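Long-range contacts in phage-related protein (Bordetella bronchiseptica RB50, PDB 3BJQ), which probably serves as a phage major capsid protein, copies of which would assemble into the coat of the virus head: residues Gly242-Val250 and Ala304-Leu313; Ser262-Pro273 and Ser292-Gly301. One frame throughout, in Å; residues are numbered along the deposited sequence.

Contact 1 (Gly242-Val250 and Ala304-Leu313)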
loop_
_atom_site.group_PDB
_atom_site.type_symbol
_atom_site.label_atom_id
_atom_site.label_comp_id
_atom_site.label_asym_id
_atom_site.label_seq_id
_atom_site.Cartn_x
_atom_site.Cartn_y
_atom_site.Cartn_z
ATOM N N GLY E 242 -34.531 -37.528 -14.105
ATOM C CA GLY E 242 -35.277 -38.640 -14.636
ATOM C C GLY E 242 -34.459 -39.530 -15.538
ATOM O O GLY E 242 -33.241 -39.649 -15.350
ATOM N N PRO E 243 -35.121 -40.188 -16.504
ATOM C CA PRO E 243 -34.424 -41.023 -17.474
ATOM C C PRO E 243 -34.164 -40.283 -18.790
ATOM O O PRO E 243 -33.921 -40.908 -19.817
ATOM C CB PRO E 243 -35.423 -42.161 -17.682
ATOM C CG PRO E 243 -36.753 -41.490 -17.572
ATOM C CD PRO E 243 -36.579 -40.246 -16.723
ATOM N N ASP E 244 -34.147 -38.953 -18.739
ATOM C CA ASP E 244 -34.176 -38.149 -19.948
ATOM C C ASP E 244 -32.832 -37.665 -20.469
ATOM O O ASP E 244 -31.800 -37.786 -19.820
ATOM C CB ASP E 244 -35.078 -36.938 -19.727
ATOM C CG ASP E 244 -36.506 -37.318 -19.383
ATOM O OD1 ASP E 244 -36.939 -38.467 -19.653
ATOM O OD2 ASP E 244 -37.215 -36.435 -18.870
ATOM N N VAL E 245 -32.880 -37.153 -21.699
ATOM C CA VAL E 245 -31.753 -36.473 -22.329
ATOM C C VAL E 245 -32.287 -35.149 -22.831
ATOM O O VAL E 245 -33.439 -35.079 -23.239
ATOM C CB VAL E 245 -31.171 -37.311 -23.459
ATOM C CG1 VAL E 245 -30.111 -36.528 -24.242
ATOM C CG2 VAL E 245 -30.607 -38.604 -22.855
ATOM N N TRP E 246 -31.481 -34.097 -22.746
ATOM C CA TRP E 246 -31.905 -32.769 -23.179
ATOM C C TRP E 246 -30.732 -32.101 -23.900
ATOM O O TRP E 246 -29.592 -32.343 -23.554
ATOM C CB TRP E 246 -32.343 -31.963 -21.968
ATOM C CG TRP E 246 -32.650 -30.515 -22.229
ATOM C CD1 TRP E 246 -33.884 -29.965 -22.464
ATOM C CD2 TRP E 246 -31.714 -29.420 -22.245
ATOM N NE1 TRP E 246 -33.766 -28.615 -22.639
ATOM C CE2 TRP E 246 -32.451 -28.250 -22.510
ATOM C CE3 TRP E 246 -30.323 -29.320 -22.069
ATOM C CZ2 TRP E 246 -31.850 -26.989 -22.608
ATOM C CZ3 TRP E 246 -29.721 -28.073 -22.170
ATOM C CH2 TRP E 246 -30.494 -26.916 -22.429
ATOM N N LEU E 247 -31.030 -31.278 -24.899
ATOM C CA LEU E 247 -30.023 -30.493 -25.612
ATOM C C LEU E 247 -30.467 -29.057 -25.695
ATOM O O LEU E 247 -31.633 -28.801 -25.891
ATOM C CB LEU E 247 -29.893 -30.930 -27.054
ATOM C CG LEU E 247 -28.921 -32.025 -27.465
ATOM C CD1 LEU E 247 -29.542 -33.425 -27.276
ATOM C CD2 LEU E 247 -28.598 -31.749 -28.925
ATOM N N GLY E 248 -29.533 -28.117 -25.653
ATOM C CA GLY E 248 -29.918 -26.726 -25.784
ATOM C C GLY E 248 -28.778 -25.816 -26.124
ATOM O O GLY E 248 -27.608 -26.185 -25.999
ATOM N N TYR E 249 -29.143 -24.646 -26.631
ATOM C CA TYR E 249 -28.223 -23.527 -26.739
ATOM C C TYR E 249 -28.438 -22.704 -25.472
ATOM O O TYR E 249 -29.524 -22.171 -25.246
ATOM C CB TYR E 249 -28.452 -22.651 -27.978
ATOM C CG TYR E 249 -27.616 -21.409 -27.886
ATOM C CD1 TYR E 249 -26.266 -21.453 -28.142
ATOM C CD2 TYR E 249 -28.163 -20.199 -27.464
ATOM C CE1 TYR E 249 -25.471 -20.318 -28.010
ATOM C CE2 TYR E 249 -27.375 -19.061 -27.322
ATOM C CZ TYR E 249 -26.031 -19.120 -27.614
ATOM O OH TYR E 249 -25.233 -17.992 -27.494
ATOM N N VAL E 250 -27.391 -22.652 -24.643
ATOM C CA VAL E 250 -27.356 -21.864 -23.401
ATOM C C VAL E 250 -26.207 -20.895 -23.578
ATOM O O VAL E 250 -25.060 -21.303 -23.882
ATOM C CB VAL E 250 -27.104 -22.765 -22.179
ATOM C CG1 VAL E 250 -27.180 -21.973 -20.850
ATOM C CG2 VAL E 250 -28.108 -23.901 -22.152
ATOM N N ALA E 304 -34.524 -22.988 -28.536
ATOM C CA ALA E 304 -33.121 -23.273 -28.268
ATOM C C ALA E 304 -32.955 -24.554 -27.431
ATOM O O ALA E 304 -31.843 -24.872 -27.041
ATOM C CB ALA E 304 -32.437 -22.094 -27.585
ATOM N N GLY E 305 -34.060 -25.271 -27.191
ATOM C CA GLY E 305 -34.063 -26.505 -26.419
ATOM C C GLY E 305 -34.714 -27.669 -27.146
ATOM O O GLY E 305 -35.496 -27.493 -28.097
ATOM N N TYR E 306 -34.380 -28.873 -26.698
ATOM C CA TYR E 306 -34.910 -30.092 -27.283
ATOM C C TYR E 306 -34.956 -31.195 -26.220
ATOM O O TYR E 306 -33.945 -31.484 -25.599
ATOM C CB TYR E 306 -34.026 -30.507 -28.455
ATOM C CG TYR E 306 -34.598 -31.629 -29.309
ATOM C CD1 TYR E 306 -34.475 -32.958 -28.915
ATOM C CD2 TYR E 306 -35.232 -31.358 -30.514
ATOM C CE1 TYR E 306 -34.983 -33.975 -29.677
ATOM C CE2 TYR E 306 -35.740 -32.369 -31.297
ATOM C CZ TYR E 306 -35.611 -33.683 -30.875
ATOM O OH TYR E 306 -36.105 -34.714 -31.627
ATOM N N LEU E 307 -36.117 -31.810 -26.031
ATOM C CA LEU E 307 -36.277 -32.859 -25.040
ATOM C C LEU E 307 -36.420 -34.266 -25.649
ATOM O O LEU E 307 -37.267 -34.497 -26.528
ATOM C CB LEU E 307 -37.500 -32.547 -24.200
ATOM C CG LEU E 307 -37.878 -33.523 -23.085
ATOM C CD1 LEU E 307 -36.782 -33.627 -22.001
ATOM C CD2 LEU E 307 -39.215 -33.083 -22.541
ATOM N N ILE E 308 -35.601 -35.198 -25.156
ATOM C CA ILE E 308 -35.663 -36.613 -25.540
ATOM C C ILE E 308 -36.096 -37.377 -24.292
ATOM O O ILE E 308 -35.266 -37.740 -23.470
ATOM C CB ILE E 308 -34.282 -37.142 -26.000
ATOM C CG1 ILE E 308 -33.778 -36.376 -27.215
ATOM C CG2 ILE E 308 -34.341 -38.644 -26.331
ATOM C CD1 ILE E 308 -32.344 -36.734 -27.598
ATOM N N GLU E 309 -37.397 -37.637 -24.161
ATOM C CA GLU E 309 -37.907 -38.325 -22.978
ATOM C C GLU E 309 -37.632 -39.833 -22.991
ATOM O O GLU E 309 -37.697 -40.479 -24.036
ATOM C CB GLU E 309 -39.421 -38.181 -22.857
ATOM C CG GLU E 309 -39.992 -36.814 -22.723
ATOM C CD GLU E 309 -41.497 -36.887 -22.459
ATOM O OE1 GLU E 309 -41.872 -37.147 -21.290
ATOM O OE2 GLU E 309 -42.288 -36.706 -23.420
ATOM N N ASP E 310 -37.356 -40.372 -21.804
ATOM C CA ASP E 310 -37.263 -41.816 -21.550
ATOM C C ASP E 310 -36.092 -42.581 -22.171
ATOM O O ASP E 310 -36.110 -43.815 -22.214
ATOM C CB ASP E 310 -38.608 -42.477 -21.854
ATOM C CG ASP E 310 -39.726 -41.915 -20.977
ATOM O OD1 ASP E 310 -39.388 -41.326 -19.926
ATOM O OD2 ASP E 310 -40.911 -42.051 -21.351
ATOM N N ALA E 311 -35.061 -41.862 -22.601
ATOM C CA ALA E 311 -33.879 -42.499 -23.168
ATOM C C ALA E 311 -33.331 -43.594 -22.243
ATOM O O ALA E 311 -32.986 -44.682 -22.685
ATOM C CB ALA E 311 -32.811 -41.461 -23.453
ATOM N N GLY E 312 -33.306 -43.324 -20.948
ATOM C CA GLY E 312 -32.691 -44.233 -19.997
ATOM C C GLY E 312 -33.565 -45.281 -19.355
ATOM O O GLY E 312 -33.102 -45.979 -18.463
ATOM N N LEU E 313 -34.820 -45.390 -19.782
ATOM C CA LEU E 313 -35.733 -46.405 -19.245
ATOM C C LEU E 313 -35.490 -47.765 -19.928
ATOM O O LEU E 313 -35.090 -47.816 -21.096
ATOM C CB LEU E 313 -37.203 -45.999 -19.438
ATOM C CG LEU E 313 -37.857 -44.935 -18.550
ATOM C CD1 LEU E 313 -39.291 -44.709 -18.989
ATOM C CD2 LEU E 313 -37.793 -45.298 -17.046
HETATM O O HOH W 1 -39.613 -38.558 -19.340
#
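Asp-244 OD1 is gripped from two directions where the paired strands give way to a turn. The backbone N-H of Asp-310 reaches it at 2.9 Å in an almost straight bond (176°), on the anti side of the carboxylate and 30° out of its plane. Water 1 bonds to the same oxygen and also to Asp-310 OD1, bridging two carboxylates whose OD1 atoms stand 3.8 Å apart. The water may ease this closeness of like charges, and Lys-144, whose side chain touches Asp-310, may contribute. With CG of Asp-244 beside its own backbone N (chi1 -60°), the carboxylate is turned toward the start of the 310-313 turn. Next to it, Pro-243 O accepts the N-H of Gly-312 at 2.7 Å, tying this type I turn to 242-250, while the CG atoms of Pro-243 and Leu-313 meet at 3.7 Å.

From there 245-248 and 305-309 run antiparallel, with Val-245/Ile-308 and Leu-247/Tyr-306 as hydrogen-bonded pairs. Val-245 and Ile-308 lie side by side: CG1 of Val-245, anti to the backbone N, touches Ile-308 CD1, and CG2 lies 3.7 Å from Ala-311 CB. The backbones come to 4.2 Å, Gly-248 CA to Gly-305 CA, where neither residue has a side chain. The indole of Trp-246 lies along its own strand over Gly-248, whose N is 3.5 Å above the ring plane near the rim, and the ring's CD1 approaches Tyr-306 O. Tyr-249 N closes the ladder on Ala-304 O at 2.7 Å.

Both strands are interior members of a six-stranded mixed sheet: 245-248 is flanked by strand 179-183 and 305-309 by strand 142-144. Helix 158-173 packs on the face carrying Leu-247 and Tyr-306, and the Trp-246 ring meets Phe-263 edge-to-face beyond the other.

Contact 2 (Ser262-Pro273 and Ser292-Gly301)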
loop_
_atom_site.group_PDB
_atom_site.type_symbol
_atom_site.label_atom_id
_atom_site.label_comp_id
_atom_site.label_asym_id
_atom_site.label_seq_id
_atom_site.Cartn_x
_atom_site.Cartn_y
_atom_site.Cartn_z
ATOM N N SER E 262 -31.334 -16.922 -25.223
ATOM C CA SER E 262 -30.839 -18.157 -24.666
ATOM C C SER E 262 -32.022 -19.045 -24.305
ATOM O O SER E 262 -33.155 -18.562 -24.248
ATOM C CB SER E 262 -29.992 -17.866 -23.405
ATOM O OG SER E 262 -29.127 -18.946 -23.099
ATOM N N PHE E 263 -31.770 -20.333 -24.077
ATOM C CA PHE E 263 -32.833 -21.259 -23.660
ATOM C C PHE E 263 -33.520 -20.838 -22.363
ATOM O O PHE E 263 -34.744 -20.901 -22.233
ATOM C CB PHE E 263 -32.281 -22.684 -23.479
ATOM C CG PHE E 263 -33.241 -23.622 -22.783
ATOM C CD1 PHE E 263 -34.276 -24.212 -23.479
ATOM C CD2 PHE E 263 -33.101 -23.910 -21.436
ATOM C CE1 PHE E 263 -35.174 -25.037 -22.845
ATOM C CE2 PHE E 263 -33.986 -24.738 -20.802
ATOM C CZ PHE E 263 -35.022 -25.302 -21.503
ATOM N N GLY E 264 -32.731 -20.444 -21.372
ATOM C CA GLY E 264 -33.306 -20.098 -20.063
ATOM C C GLY E 264 -32.362 -19.381 -19.134
ATOM O O GLY E 264 -31.174 -19.245 -19.404
ATOM N N TYR E 265 -32.923 -18.909 -18.021
ATOM C CA TYR E 265 -32.183 -18.163 -17.017
ATOM C C TYR E 265 -32.762 -18.460 -15.656
ATOM O O TYR E 265 -33.929 -18.802 -15.547
ATOM C CB TYR E 265 -32.337 -16.643 -17.244
ATOM C CG TYR E 265 -31.570 -16.166 -18.443
ATOM C CD1 TYR E 265 -30.182 -16.082 -18.398
ATOM C CD2 TYR E 265 -32.221 -15.847 -19.639
ATOM C CE1 TYR E 265 -29.456 -15.677 -19.528
ATOM C CE2 TYR E 265 -31.498 -15.433 -20.777
ATOM C CZ TYR E 265 -30.133 -15.354 -20.712
ATOM O OH TYR E 265 -29.402 -14.957 -21.823
ATOM N N THR E 266 -31.932 -18.323 -14.633
ATOM C CA THR E 266 -32.409 -18.280 -13.259
ATOM C C THR E 266 -32.577 -16.770 -12.947
ATOM O O THR E 266 -31.609 -16.031 -12.805
ATOM C CB THR E 266 -31.459 -19.034 -12.260
ATOM O OG1 THR E 266 -31.458 -20.456 -12.538
ATOM C CG2 THR E 266 -31.872 -18.812 -10.825
ATOM N N TYR E 267 -33.818 -16.306 -12.949
ATOM C CA TYR E 267 -34.137 -14.915 -12.607
ATOM C C TYR E 267 -33.817 -14.782 -11.133
ATOM O O TYR E 267 -34.412 -15.491 -10.312
ATOM C CB TYR E 267 -35.635 -14.628 -12.886
ATOM C CG TYR E 267 -35.964 -14.274 -14.332
ATOM C CD1 TYR E 267 -35.223 -14.797 -15.395
ATOM C CD2 TYR E 267 -37.025 -13.462 -14.636
ATOM C CE1 TYR E 267 -35.511 -14.483 -16.709
ATOM C CE2 TYR E 267 -37.338 -13.153 -15.971
ATOM C CZ TYR E 267 -36.566 -13.650 -16.991
ATOM O OH TYR E 267 -36.860 -13.348 -18.295
ATOM N N GLN E 268 -32.874 -13.908 -10.780
ATOM C CA GLN E 268 -32.408 -13.825 -9.411
ATOM C C GLN E 268 -32.323 -12.399 -8.960
ATOM O O GLN E 268 -31.777 -11.559 -9.655
ATOM C CB GLN E 268 -31.038 -14.484 -9.249
ATOM C CG GLN E 268 -30.611 -14.592 -7.788
ATOM C CD GLN E 268 -29.659 -15.739 -7.537
ATOM O OE1 GLN E 268 -30.001 -16.899 -7.778
ATOM N NE2 GLN E 268 -28.462 -15.426 -7.042
ATOM N N ILE E 269 -32.864 -12.113 -7.781
ATOM C CA ILE E 269 -32.838 -10.737 -7.294
ATOM C C ILE E 269 -31.403 -10.224 -7.205
ATOM O O ILE E 269 -30.530 -10.906 -6.687
ATOM C CB ILE E 269 -33.531 -10.596 -5.931
ATOM C CG1 ILE E 269 -35.006 -10.976 -6.061
ATOM C CG2 ILE E 269 -33.364 -9.193 -5.426
ATOM C CD1 ILE E 269 -35.823 -10.094 -7.044
ATOM N N GLU E 270 -31.171 -9.010 -7.699
ATOM C CA GLU E 270 -29.822 -8.452 -7.767
ATOM C C GLU E 270 -29.181 -8.413 -6.374
ATOM O O GLU E 270 -29.802 -8.003 -5.409
ATOM C CB GLU E 270 -29.854 -7.051 -8.378
ATOM C CG GLU E 270 -28.486 -6.521 -8.797
ATOM C CD GLU E 270 -28.552 -5.142 -9.468
ATOM O OE1 GLU E 270 -29.637 -4.487 -9.437
ATOM O OE2 GLU E 270 -27.510 -4.714 -10.031
ATOM N N GLY E 271 -27.948 -8.884 -6.279
ATOM C CA GLY E 271 -27.237 -8.892 -5.006
ATOM C C GLY E 271 -27.341 -10.192 -4.241
ATOM O O GLY E 271 -26.510 -10.459 -3.375
ATOM N N HIS E 272 -28.331 -11.019 -4.557
ATOM C CA HIS E 272 -28.485 -12.300 -3.877
ATOM C C HIS E 272 -27.430 -13.285 -4.395
ATOM O O HIS E 272 -27.076 -13.249 -5.558
ATOM C CB HIS E 272 -29.903 -12.829 -4.044
ATOM C CG HIS E 272 -30.922 -12.035 -3.295
ATOM N ND1 HIS E 272 -32.083 -12.582 -2.799
ATOM C CD2 HIS E 272 -30.919 -10.744 -2.893
ATOM C CE1 HIS E 272 -32.777 -11.653 -2.176
ATOM N NE2 HIS E 272 -32.091 -10.527 -2.216
ATOM N N PRO E 273 -26.929 -14.184 -3.538
ATOM C CA PRO E 273 -27.270 -14.387 -2.144
ATOM C C PRO E 273 -26.733 -13.338 -1.189
ATOM O O PRO E 273 -25.607 -12.883 -1.367
ATOM C CB PRO E 273 -26.609 -15.733 -1.827
ATOM C CG PRO E 273 -25.474 -15.790 -2.737
ATOM C CD PRO E 273 -25.949 -15.175 -4.000
ATOM N N SER E 292 -30.762 -14.984 2.254
ATOM C CA SER E 292 -31.711 -14.743 1.194
ATOM C C SER E 292 -31.073 -15.039 -0.149
ATOM O O SER E 292 -30.009 -14.545 -0.429
ATOM C CB SER E 292 -32.151 -13.278 1.261
ATOM O OG SER E 292 -33.093 -13.081 2.315
ATOM N N ASP E 293 -31.736 -15.853 -0.971
ATOM C CA ASP E 293 -31.292 -16.105 -2.346
ATOM C C ASP E 293 -32.525 -16.352 -3.213
ATOM O O ASP E 293 -32.775 -17.472 -3.670
ATOM C CB ASP E 293 -30.325 -17.286 -2.413
ATOM C CG ASP E 293 -29.543 -17.292 -3.699
ATOM O OD1 ASP E 293 -29.932 -16.479 -4.573
ATOM O OD2 ASP E 293 -28.562 -18.077 -3.843
ATOM N N ASP E 294 -33.286 -15.280 -3.428
ATOM C CA ASP E 294 -34.596 -15.332 -4.048
ATOM C C ASP E 294 -34.428 -15.399 -5.558
ATOM O O ASP E 294 -33.831 -14.516 -6.169
ATOM C CB ASP E 294 -35.430 -14.096 -3.667
ATOM C CG ASP E 294 -35.845 -14.082 -2.188
ATOM O OD1 ASP E 294 -35.994 -15.169 -1.583
ATOM O OD2 ASP E 294 -36.066 -12.976 -1.651
ATOM N N ASN E 295 -34.940 -16.466 -6.143
ATOM C CA ASN E 295 -34.718 -16.752 -7.548
ATOM C C ASN E 295 -35.823 -17.633 -8.106
ATOM O O ASN E 295 -36.595 -18.232 -7.359
ATOM C CB ASN E 295 -33.367 -17.456 -7.732
ATOM C CG ASN E 295 -33.387 -18.920 -7.265
ATOM O OD1 ASN E 295 -33.590 -19.835 -8.077
ATOM N ND2 ASN E 295 -33.177 -19.144 -5.956
ATOM N N THR E 296 -35.910 -17.677 -9.425
ATOM C CA THR E 296 -36.776 -18.631 -10.104
ATOM C C THR E 296 -36.196 -18.921 -11.485
ATOM O O THR E 296 -35.873 -17.988 -12.202
ATOM C CB THR E 296 -38.249 -18.112 -10.208
ATOM O OG1 THR E 296 -39.127 -19.229 -10.393
ATOM C CG2 THR E 296 -38.442 -17.114 -11.344
ATOM N N PRO E 297 -35.975 -20.209 -11.819
ATOM C CA PRO E 297 -35.683 -20.600 -13.201
ATOM C C PRO E 297 -36.838 -20.268 -14.148
ATOM O O PRO E 297 -37.988 -20.418 -13.773
ATOM C CB PRO E 297 -35.520 -22.126 -13.109
ATOM C CG PRO E 297 -35.136 -22.369 -11.685
ATOM C CD PRO E 297 -35.898 -21.361 -10.894
ATOM N N ALA E 298 -36.509 -19.843 -15.363
ATOM C CA ALA E 298 -37.502 -19.455 -16.352
ATOM C C ALA E 298 -37.035 -19.962 -17.724
ATOM O O ALA E 298 -35.872 -19.825 -18.069
ATOM C CB ALA E 298 -37.653 -17.959 -16.358
ATOM N N LEU E 299 -37.942 -20.578 -18.476
ATOM C CA LEU E 299 -37.650 -20.999 -19.834
ATOM C C LEU E 299 -37.981 -19.769 -20.684
ATOM O O LEU E 299 -39.098 -19.316 -20.697
ATOM C CB LEU E 299 -38.499 -22.226 -20.219
ATOM C CG LEU E 299 -37.919 -23.117 -21.323
ATOM C CD1 LEU E 299 -38.621 -24.471 -21.387
ATOM C CD2 LEU E 299 -37.976 -22.429 -22.643
ATOM N N SER E 300 -36.983 -19.198 -21.340
ATOM C CA SER E 300 -37.183 -18.013 -22.165
ATOM C C SER E 300 -37.184 -18.348 -23.648
ATOM O O SER E 300 -37.870 -17.696 -24.396
ATOM C CB SER E 300 -36.119 -16.932 -21.826
ATOM O OG SER E 300 -34.800 -17.473 -21.770
ATOM N N GLY E 301 -36.428 -19.367 -24.065
ATOM C CA GLY E 301 -36.258 -19.696 -25.480
ATOM C C GLY E 301 -36.419 -21.173 -25.809
ATOM O O GLY E 301 -35.440 -21.895 -25.964
HETATM O O HOH W 2 -27.274 -18.254 -6.098
#
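His-272 reaches across to the chain at 292-294 through CB, CG, ND1 and CE1. CB rests 3.7 Å from Asp-293 OD1, and CG passes Ser-292 O. At ND1 the ring takes the backbone N-H of Asp-294, at 3.0 Å, nearly straight (172°) and in the ring plane, so ND1 is the acceptor, consistent with a neutral ring protonated on NE2. CE1 ends 3.6 Å from Asp-294 OD2, whose own hydrogen bond goes to Tyr-43. Ile-269 CB sits over the centre of one ring face; with the type II turn 269-272, this is consistent with the imidazole being held against the loop just before strand 295-299.

Beside it, Gln-268 NE2 bonds to His-272 O and to water 2, which also binds Asp-293 OD2, while OE1 bonds to a tetraethylene glycol, probably from the crystallisation liquor. Further along the antiparallel ladder, Ala-298 CB stands over one face of the Tyr-267 ring, 4.3 Å from its centroid, a CH-pi contact. At the far end Phe-263 O accepts the N-H groups of both Ser-300 and Gly-301 from the same side of its carbonyl plane. Swung anti to its backbone N (chi1 168°), the Phe-263 ring brings CZ to 3.6 Å from Leu-299 CG.

Strand 264-269 lies between 295-299 and the parallel strand 37-40 in a five-stranded mixed sheet. Helix 105-131 packs against the face bearing Asn-295 and Pro-297, and its His-123 bonds to Thr-266 OG1. Strand 44-49 packs on the face of Tyr-267 and Ala-298.

Overall arrangement
Contacts 1 and 2 belong to different sheets, their centres about 21 Å apart. Along the chain contact 2 is nested inside contact 1: strand 245-248 leads into 264-269, and 286-299 returns into 305-309, so the chain passes between the six-stranded and five-stranded sheets twice. The two meet at the junction of the sheets, where Phe-263 packs against Gly-305 and its N probably hydrogen-bonds to Tyr-249 O at 3.1 Å. The two antiparallel pairs thereby tie the helix-flanked sheet to the one lying along helix 105-131. Such a division, with a long helix beside one sheet, is consistent with the A and P domains of HK97-type coat proteins.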